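Local coordinates for bluetongue virus COAT protein VP7 (Bluetongue virus, PDB 1BVP) that forms the surface of the inner capsid (core) of the virus, assembling as homotrimers on a scaffold of VP3, and takes part in binding the host cell surface, at the interface of chains A and B. Coordinates in Å, arbitrary orientation; residue numbers count along the deposited sequence, not the author numbering. Chains: chain A/B, Bluetongue virus COAT protein VP7.

Contact 1: the interface of chains A and B. Residues chain A 115, 120-122, 255, 258-261; chain B 265, 268.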
loop_
_atom_site.group_PDB
_atom_site.type_symbol
_atom_site.label_atom_id
_atom_site.label_comp_id
_atom_site.label_asym_id
_atom_site.label_seq_id
_atom_site.Cartn_x
_atom_site.Cartn_y
_atom_site.Cartn_z
ATOM N N GLU A 115 -2.041 15.750 -9.186
ATOM C CA GLU A 115 -2.186 14.417 -9.758
ATOM C C GLU A 115 -3.496 14.182 -10.479
ATOM O O GLU A 115 -3.541 13.586 -11.533
ATOM C CB GLU A 115 -1.855 13.289 -8.751
ATOM C CG GLU A 115 -2.741 13.153 -7.527
ATOM C CD GLU A 115 -3.936 12.231 -7.690
ATOM O OE1 GLU A 115 -4.183 11.715 -8.783
ATOM O OE2 GLU A 115 -4.651 12.001 -6.707
ATOM N N GLY A 120 -0.689 9.502 -15.480
ATOM C CA GLY A 120 0.645 8.953 -15.319
ATOM C C GLY A 120 0.541 7.450 -15.204
ATOM O O GLY A 120 -0.515 6.918 -14.831
ATOM N N PRO A 121 1.611 6.736 -15.553
ATOM C CA PRO A 121 1.633 5.266 -15.483
ATOM C C PRO A 121 1.527 4.717 -14.071
ATOM O O PRO A 121 2.188 5.196 -13.164
ATOM C CB PRO A 121 2.994 4.916 -16.086
ATOM C CG PRO A 121 3.849 6.141 -15.817
ATOM C CD PRO A 121 2.878 7.272 -16.095
ATOM N N ALA A 122 0.755 3.653 -13.904
ATOM C CA ALA A 122 0.599 3.012 -12.611
ATOM C C ALA A 122 0.305 1.504 -12.733
ATOM O O ALA A 122 -0.481 1.109 -13.612
ATOM C CB ALA A 122 -0.541 3.656 -11.907
ATOM N N LYS A 255 -6.314 5.493 -12.857
ATOM C CA LYS A 255 -5.913 5.821 -11.510
ATOM C C LYS A 255 -6.095 4.649 -10.592
ATOM O O LYS A 255 -7.063 3.880 -10.745
ATOM C CB LYS A 255 -6.706 7.021 -10.977
ATOM C CG LYS A 255 -6.411 8.390 -11.617
ATOM C CD LYS A 255 -4.991 8.854 -11.384
ATOM C CE LYS A 255 -4.828 10.359 -11.647
ATOM N NZ LYS A 255 -5.335 10.831 -12.955
ATOM N N ASN A 258 -3.063 4.305 -5.252
ATOM C CA ASN A 258 -1.775 4.857 -4.867
ATOM C C ASN A 258 -1.554 6.193 -5.555
ATOM O O ASN A 258 -0.423 6.578 -5.734
ATOM C CB ASN A 258 -0.627 3.966 -5.305
ATOM C CG ASN A 258 -0.648 2.604 -4.655
ATOM O OD1 ASN A 258 -0.767 1.606 -5.343
ATOM N ND2 ASN A 258 -0.469 2.547 -3.349
ATOM N N GLN A 259 -2.614 6.863 -5.999
ATOM C CA GLN A 259 -2.477 8.160 -6.673
ATOM C C GLN A 259 -2.176 9.292 -5.684
ATOM O O GLN A 259 -1.560 10.309 -6.027
ATOM C CB GLN A 259 -3.764 8.486 -7.420
ATOM C CG GLN A 259 -4.969 8.422 -6.548
ATOM C CD GLN A 259 -6.229 8.839 -7.251
ATOM O OE1 GLN A 259 -6.397 10.007 -7.594
ATOM N NE2 GLN A 259 -7.141 7.902 -7.442
ATOM N N TYR A 260 -2.574 9.068 -4.439
ATOM C CA TYR A 260 -2.402 10.022 -3.375
ATOM C C TYR A 260 -1.897 9.230 -2.170
ATOM O O TYR A 260 -2.443 8.186 -1.864
ATOM C CB TYR A 260 -3.757 10.698 -3.078
ATOM C CG TYR A 260 -3.657 11.698 -1.948
ATOM C CD1 TYR A 260 -3.816 11.276 -0.621
ATOM C CD2 TYR A 260 -3.296 13.041 -2.185
ATOM C CE1 TYR A 260 -3.608 12.138 0.428
ATOM C CE2 TYR A 260 -3.095 13.920 -1.129
ATOM C CZ TYR A 260 -3.247 13.451 0.170
ATOM O OH TYR A 260 -2.994 14.233 1.244
ATOM N N PRO A 261 -0.881 9.746 -1.440
ATOM C CA PRO A 261 -0.349 9.029 -0.277
ATOM C C PRO A 261 -1.377 8.557 0.724
ATOM O O PRO A 261 -2.136 9.340 1.261
ATOM C CB PRO A 261 0.667 9.996 0.327
ATOM C CG PRO A 261 0.460 11.277 -0.416
ATOM C CD PRO A 261 -0.107 10.970 -1.715
ATOM N N ALA B 265 3.055 6.299 -3.971
ATOM C CA ALA B 265 2.351 7.519 -4.325
ATOM C C ALA B 265 3.340 8.599 -4.777
ATOM O O ALA B 265 3.013 9.414 -5.654
ATOM C CB ALA B 265 1.550 7.984 -3.165
ATOM N N PHE B 268 4.512 7.634 -8.246
ATOM C CA PHE B 268 3.425 7.962 -9.174
ATOM C C PHE B 268 3.400 9.452 -9.535
ATOM O O PHE B 268 3.166 9.822 -10.682
ATOM C CB PHE B 268 2.064 7.570 -8.591
ATOM C CG PHE B 268 0.910 7.990 -9.452
ATOM C CD1 PHE B 268 0.691 7.396 -10.687
ATOM C CD2 PHE B 268 0.061 9.023 -9.056
ATOM C CE1 PHE B 268 -0.361 7.829 -11.515
ATOM C CE2 PHE B 268 -0.987 9.464 -9.874
ATOM C CZ PHE B 268 -1.194 8.861 -11.110
#

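Contact 2: the interface of chains A and B. Residues chain A 111, 115, 261; chain B 265-266, 269, 274, 314, 318.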
loop_
_atom_site.group_PDB
_atom_site.type_symbol
_atom_site.label_atom_id
_atom_site.label_comp_id
_atom_site.label_asym_id
_atom_site.label_seq_id
_atom_site.Cartn_x
_atom_site.Cartn_y
_atom_site.Cartn_z
ATOM N N ARG A 111 -1.056 18.520 -4.084
ATOM C CA ARG A 111 -0.995 17.169 -4.549
ATOM C C ARG A 111 -2.327 16.747 -5.171
ATOM O O ARG A 111 -2.358 16.243 -6.295
ATOM C CB ARG A 111 -0.677 16.211 -3.426
ATOM C CG ARG A 111 -0.379 14.892 -4.036
ATOM C CD ARG A 111 0.950 14.997 -4.807
ATOM N NE ARG A 111 1.740 13.923 -4.263
ATOM C CZ ARG A 111 2.919 14.040 -3.693
ATOM N NH1 ARG A 111 3.521 15.203 -3.613
ATOM N NH2 ARG A 111 3.413 13.000 -3.049
ATOM N N GLU A 115 -2.041 15.750 -9.186
ATOM C CA GLU A 115 -2.186 14.417 -9.758
ATOM C C GLU A 115 -3.496 14.182 -10.479
ATOM O O GLU A 115 -3.541 13.586 -11.533
ATOM C CB GLU A 115 -1.855 13.289 -8.751
ATOM C CG GLU A 115 -2.741 13.153 -7.527
ATOM C CD GLU A 115 -3.936 12.231 -7.690
ATOM O OE1 GLU A 115 -4.183 11.715 -8.783
ATOM O OE2 GLU A 115 -4.651 12.001 -6.707
ATOM N N PRO A 261 -0.881 9.746 -1.440
ATOM C CA PRO A 261 -0.349 9.029 -0.277
ATOM C C PRO A 261 -1.377 8.557 0.724
ATOM O O PRO A 261 -2.136 9.340 1.261
ATOM C CB PRO A 261 0.667 9.996 0.327
ATOM C CG PRO A 261 0.460 11.277 -0.416
ATOM C CD PRO A 261 -0.107 10.970 -1.715
ATOM N N ALA B 265 3.055 6.299 -3.971
ATOM C CA ALA B 265 2.351 7.519 -4.325
ATOM C C ALA B 265 3.340 8.599 -4.777
ATOM O O ALA B 265 3.013 9.414 -5.654
ATOM C CB ALA B 265 1.550 7.984 -3.165
ATOM N N GLU B 266 4.551 8.611 -4.195
ATOM C CA GLU B 266 5.575 9.595 -4.594
ATOM C C GLU B 266 6.078 9.284 -5.999
ATOM O O GLU B 266 6.215 10.181 -6.853
ATOM C CB GLU B 266 6.757 9.587 -3.616
ATOM C CG GLU B 266 6.362 9.928 -2.181
ATOM C CD GLU B 266 5.461 11.180 -2.078
ATOM O OE1 GLU B 266 5.778 12.230 -2.709
ATOM O OE2 GLU B 266 4.460 11.131 -1.327
ATOM N N ASN B 269 3.558 10.290 -8.519
ATOM C CA ASN B 269 3.569 11.725 -8.700
ATOM C C ASN B 269 4.690 12.154 -9.642
ATOM O O ASN B 269 4.467 12.963 -10.524
ATOM C CB ASN B 269 3.729 12.413 -7.344
ATOM C CG ASN B 269 3.508 13.927 -7.426
ATOM O OD1 ASN B 269 4.239 14.709 -6.811
ATOM N ND2 ASN B 269 2.514 14.342 -8.209
ATOM N N ARG B 274 1.660 15.667 -16.466
ATOM C CA ARG B 274 1.441 17.102 -16.174
ATOM C C ARG B 274 1.326 17.862 -17.508
ATOM O O ARG B 274 0.223 18.243 -17.936
ATOM C CB ARG B 274 2.553 17.659 -15.264
ATOM C CG ARG B 274 2.215 17.369 -13.829
ATOM C CD ARG B 274 3.334 17.627 -12.889
ATOM N NE ARG B 274 2.814 17.782 -11.534
ATOM C CZ ARG B 274 2.748 16.806 -10.643
ATOM N NH1 ARG B 274 3.200 15.602 -10.977
ATOM N NH2 ARG B 274 2.151 17.019 -9.466
ATOM N N SER B 314 9.364 14.549 -6.354
ATOM C CA SER B 314 7.926 14.557 -6.103
ATOM C C SER B 314 7.496 15.910 -5.546
ATOM O O SER B 314 6.494 16.496 -5.985
ATOM C CB SER B 314 7.560 13.444 -5.125
ATOM O OG SER B 314 6.152 13.359 -5.042
ATOM N N ASP B 318 5.119 19.098 -7.073
ATOM C CA ASP B 318 4.057 19.854 -6.413
ATOM C C ASP B 318 4.304 21.353 -6.566
ATOM O O ASP B 318 3.371 22.108 -6.834
ATOM C CB ASP B 318 3.983 19.519 -4.948
ATOM C CG ASP B 318 3.494 18.121 -4.696
ATOM O OD1 ASP B 318 2.706 17.581 -5.510
ATOM O OD2 ASP B 318 3.869 17.598 -3.636
#

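Contact 3: the interface of chains A and B. Residues chain A 193, 195, 199-201; chain B 140-141, 197-199.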
loop_
_atom_site.group_PDB
_atom_site.type_symbol
_atom_site.label_atom_id
_atom_site.label_comp_id
_atom_site.label_asym_id
_atom_site.label_seq_id
_atom_site.Cartn_x
_atom_site.Cartn_y
_atom_site.Cartn_z
ATOM N N ASN A 193 4.829 -30.865 -18.378
ATOM C CA ASN A 193 3.968 -32.052 -18.387
ATOM C C ASN A 193 2.556 -31.575 -18.594
ATOM O O ASN A 193 2.030 -30.883 -17.728
ATOM C CB ASN A 193 4.048 -32.754 -17.027
ATOM C CG ASN A 193 3.495 -34.176 -17.047
ATOM O OD1 ASN A 193 2.685 -34.559 -16.196
ATOM N ND2 ASN A 193 4.010 -34.990 -17.947
ATOM N N ALA A 195 -1.590 -32.363 -20.576
ATOM C CA ALA A 195 -2.562 -33.345 -20.980
ATOM C C ALA A 195 -2.879 -33.200 -22.442
ATOM O O ALA A 195 -3.113 -32.082 -22.918
ATOM C CB ALA A 195 -3.840 -33.180 -20.177
ATOM N N GLY A 199 -6.128 -37.273 -22.890
ATOM C CA GLY A 199 -6.011 -37.425 -21.458
ATOM C C GLY A 199 -4.659 -37.888 -21.024
ATOM O O GLY A 199 -4.325 -37.784 -19.851
ATOM N N ASN A 200 -3.840 -38.308 -21.972
ATOM C CA ASN A 200 -2.520 -38.826 -21.632
ATOM C C ASN A 200 -1.483 -37.703 -21.548
ATOM O O ASN A 200 -1.567 -36.702 -22.284
ATOM C CB ASN A 200 -2.096 -39.891 -22.667
ATOM C CG ASN A 200 -2.034 -39.329 -24.081
ATOM O OD1 ASN A 200 -0.945 -39.220 -24.662
ATOM N ND2 ASN A 200 -3.200 -38.920 -24.631
ATOM N N SER A 201 -0.510 -37.878 -20.659
ATOM C CA SER A 201 0.547 -36.903 -20.482
ATOM C C SER A 201 1.490 -36.806 -21.666
ATOM O O SER A 201 1.748 -37.774 -22.351
ATOM C CB SER A 201 1.355 -37.247 -19.244
ATOM O OG SER A 201 0.506 -37.295 -18.110
ATOM N N ARG B 140 -2.042 -33.072 -12.018
ATOM C CA ARG B 140 -1.810 -34.225 -12.860
ATOM C C ARG B 140 -0.567 -34.887 -12.305
ATOM O O ARG B 140 0.438 -34.234 -12.015
ATOM C CB ARG B 140 -1.633 -33.873 -14.339
ATOM C CG ARG B 140 -0.888 -34.958 -15.114
ATOM C CD ARG B 140 -0.930 -34.738 -16.602
ATOM N NE ARG B 140 -2.314 -34.730 -17.058
ATOM C CZ ARG B 140 -2.948 -35.742 -17.645
ATOM N NH1 ARG B 140 -2.328 -36.891 -17.889
ATOM N NH2 ARG B 140 -4.239 -35.619 -17.906
ATOM N N TRP B 141 -0.706 -36.183 -12.081
ATOM C CA TRP B 141 0.316 -37.044 -11.537
ATOM C C TRP B 141 1.594 -37.014 -12.352
ATOM O O TRP B 141 1.587 -36.905 -13.588
ATOM C CB TRP B 141 -0.246 -38.463 -11.489
ATOM C CG TRP B 141 0.726 -39.489 -11.027
ATOM C CD1 TRP B 141 1.645 -40.177 -11.800
ATOM C CD2 TRP B 141 0.915 -39.945 -9.678
ATOM N NE1 TRP B 141 2.391 -41.018 -11.002
ATOM C CE2 TRP B 141 1.965 -40.904 -9.702
ATOM C CE3 TRP B 141 0.303 -39.630 -8.452
ATOM C CZ2 TRP B 141 2.414 -41.550 -8.547
ATOM C CZ3 TRP B 141 0.749 -40.269 -7.300
ATOM C CH2 TRP B 141 1.801 -41.225 -7.362
ATOM N N ALA B 197 -1.434 -40.456 -14.995
ATOM C CA ALA B 197 -0.719 -40.240 -16.268
ATOM C C ALA B 197 -1.560 -40.563 -17.515
ATOM O O ALA B 197 -1.427 -39.943 -18.583
ATOM C CB ALA B 197 0.579 -41.018 -16.278
ATOM N N GLN B 198 -2.415 -41.559 -17.363
ATOM C CA GLN B 198 -3.298 -41.987 -18.420
ATOM C C GLN B 198 -4.452 -41.032 -18.647
ATOM O O GLN B 198 -4.977 -40.956 -19.729
ATOM C CB GLN B 198 -3.774 -43.424 -18.169
ATOM C CG GLN B 198 -2.861 -44.444 -18.835
ATOM C CD GLN B 198 -2.487 -44.031 -20.299
ATOM O OE1 GLN B 198 -3.365 -43.730 -21.131
ATOM N NE2 GLN B 198 -1.184 -43.985 -20.592
ATOM N N GLY B 199 -4.887 -40.311 -17.632
ATOM C CA GLY B 199 -5.965 -39.381 -17.877
ATOM C C GLY B 199 -7.145 -39.603 -16.990
ATOM O O GLY B 199 -8.000 -38.732 -16.881
#

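Contact 1: the interface of chains A and B
B:Phe268 projects from helix 263-271 of chain B into a pocket of chain A built by the loop of A:Lys255, A:Asn258 and A:Gln259 together with the segment A:Gly120 to A:Ala122. Its CG stands anti to the backbone N (chi1 175°), which carries the ring away from its own helix and into the neighbour.

The apolar contacts are spread around the ring. The A:Gln259 backbone sits over the rim of one face, with CA 3.6 Å from B:Phe268 CD2. On this same side the A:Lys255 chain crosses the ring at about a right angle and sets its CD 3.8 Å from B:Phe268 CZ. The A:Ala122 methyl also lies towards this face, whereas CB of A:Glu115 comes up beside the rim, 4.1 Å from B:Phe268 CE2.

Carbonyl oxygens also meet the ring. A:Pro121 O lies at its edge, in the ring plane, 3.6 Å from B:Phe268 CD1, and A:Gly120 O lies 3.4 Å from B:Phe268 CE1.

One turn earlier, B:Ala265 packs more simply: its methyl touches the A:Pro261 ring, CB to CA 3.6 Å, while A:Asn258 O faces its CA.

This aromatic plug, with no polar bond among the groups described, helps hold adjacent subunits of the VP7 trimer together.

Contact 2: the interface of chains A and B
A:Arg111, on helix 103-116, pushes its guanidinium among B:Glu266, B:Asn269 and B:Asp318, and this is the tightly packed part of the contact. The CG is anti to the backbone N (chi1 -169°), and bends further out at chi2 and chi3 turn the head towards the helices of chain B. Salt bridges leave from both terminal nitrogens. NH1 meets the B:Asp318 carboxylate at OD2, on its syn side, with the two planes nearly coplanar; the modelled separation is very short and its exact value doubtful. A:Arg111 NH2 reaches B:Glu266 OE1 at 2.5 Å, also syn, but here the carboxylate is turned 62° against the guanidinium. The amide of B:Asn269 stacks on one guanidinium face, its OD1 3.5 Å from A:Arg111 CZ.

B:Glu266 OE1 accepts from B:Ser314 OG as well, the serine on the anti side but on the same face of the carboxylate plane as A:Arg111 NH2. B:Ser314 OG lies within bonding distance of both B:Glu266 OE1, at 2.6 Å, and a lone pair of B:Asn269 OD1, at 2.9 Å; its one hydrogen can go to either or be shared, but cannot make two full bonds at once.

The flanks are looser. B:Arg274 NH2 comes no nearer than 4.4 Å to A:Glu115 N, and A:Pro261 CG remains 4.1 Å from B:Glu266 OE2.

Within the fold, the site joins helix 103-116 of one subunit to helices 263-271 and 304-323 of the next, in the helical domain.

Contact 3: the interface of chains A and B
A:Ser201, at the start of strand 201-203, donates its backbone N-H to B:Ala197 O across 3.1 Å, approaching nearly along the C=O axis, while A:Gly199, two residues earlier, adopts a positive phi (124°) and turns its carbonyl towards chain B.

That carbonyl is taken by B:Arg140. The chain runs out extended through chi2, then bends at chi3 (-60°), bringing the guanidinium end-on to the loop. B:Arg140 NH1 and NH2 both bond to A:Gly199 O, each at 2.9 Å, and both come from the same face of the carbonyl plane, tilted from it. B:Arg140 NH1 also donates to the hydroxyl of A:Ser201, 2.9 Å to OG and fairly straight, with the oxygen close to the guanidinium plane. One nitrogen thus links the glycine carbonyl to the serine side chain. The A:Ser201 hydroxyl makes a further, weak bond to B:Ala197 O.

Further contacts frame the head and stem of the arginine. A:Ala195 lies over the rim of one guanidinium face, an apolar contact with its CB 3.7 Å from B:Arg140 CZ. Lower down, A:Asn193 crosses the B:Arg140 chain at about a right angle and sets its amide OD1 3.6 Å from B:Arg140 CD. B:Gln198, nearby, is poorly ordered and adds little that can be relied on.

Through mostly loop-to-loop hydrogen bonds, the site fastens the beta domains of two subunits together within the trimer.

Contacts 1 and 2 form one continuous patch: their C-alpha centres are about 7 Å apart, and both use A:Glu115, A:Pro261 and B:Ala265. Helix 263-271 of chain B serves both, with B:Phe268 in contact 1, B:Glu266 and B:Asn269 in contact 2, and B:Ala265 in both. Contact 3 lies far off, its centre about 46 Å from that of contact 1 and 52 Å from that of contact 2, in the beta domain. The subunits are therefore joined in both domains, which should limit their movement relative to each other. Because the protein is a homotrimer, each contact would recur around the ring of subunits.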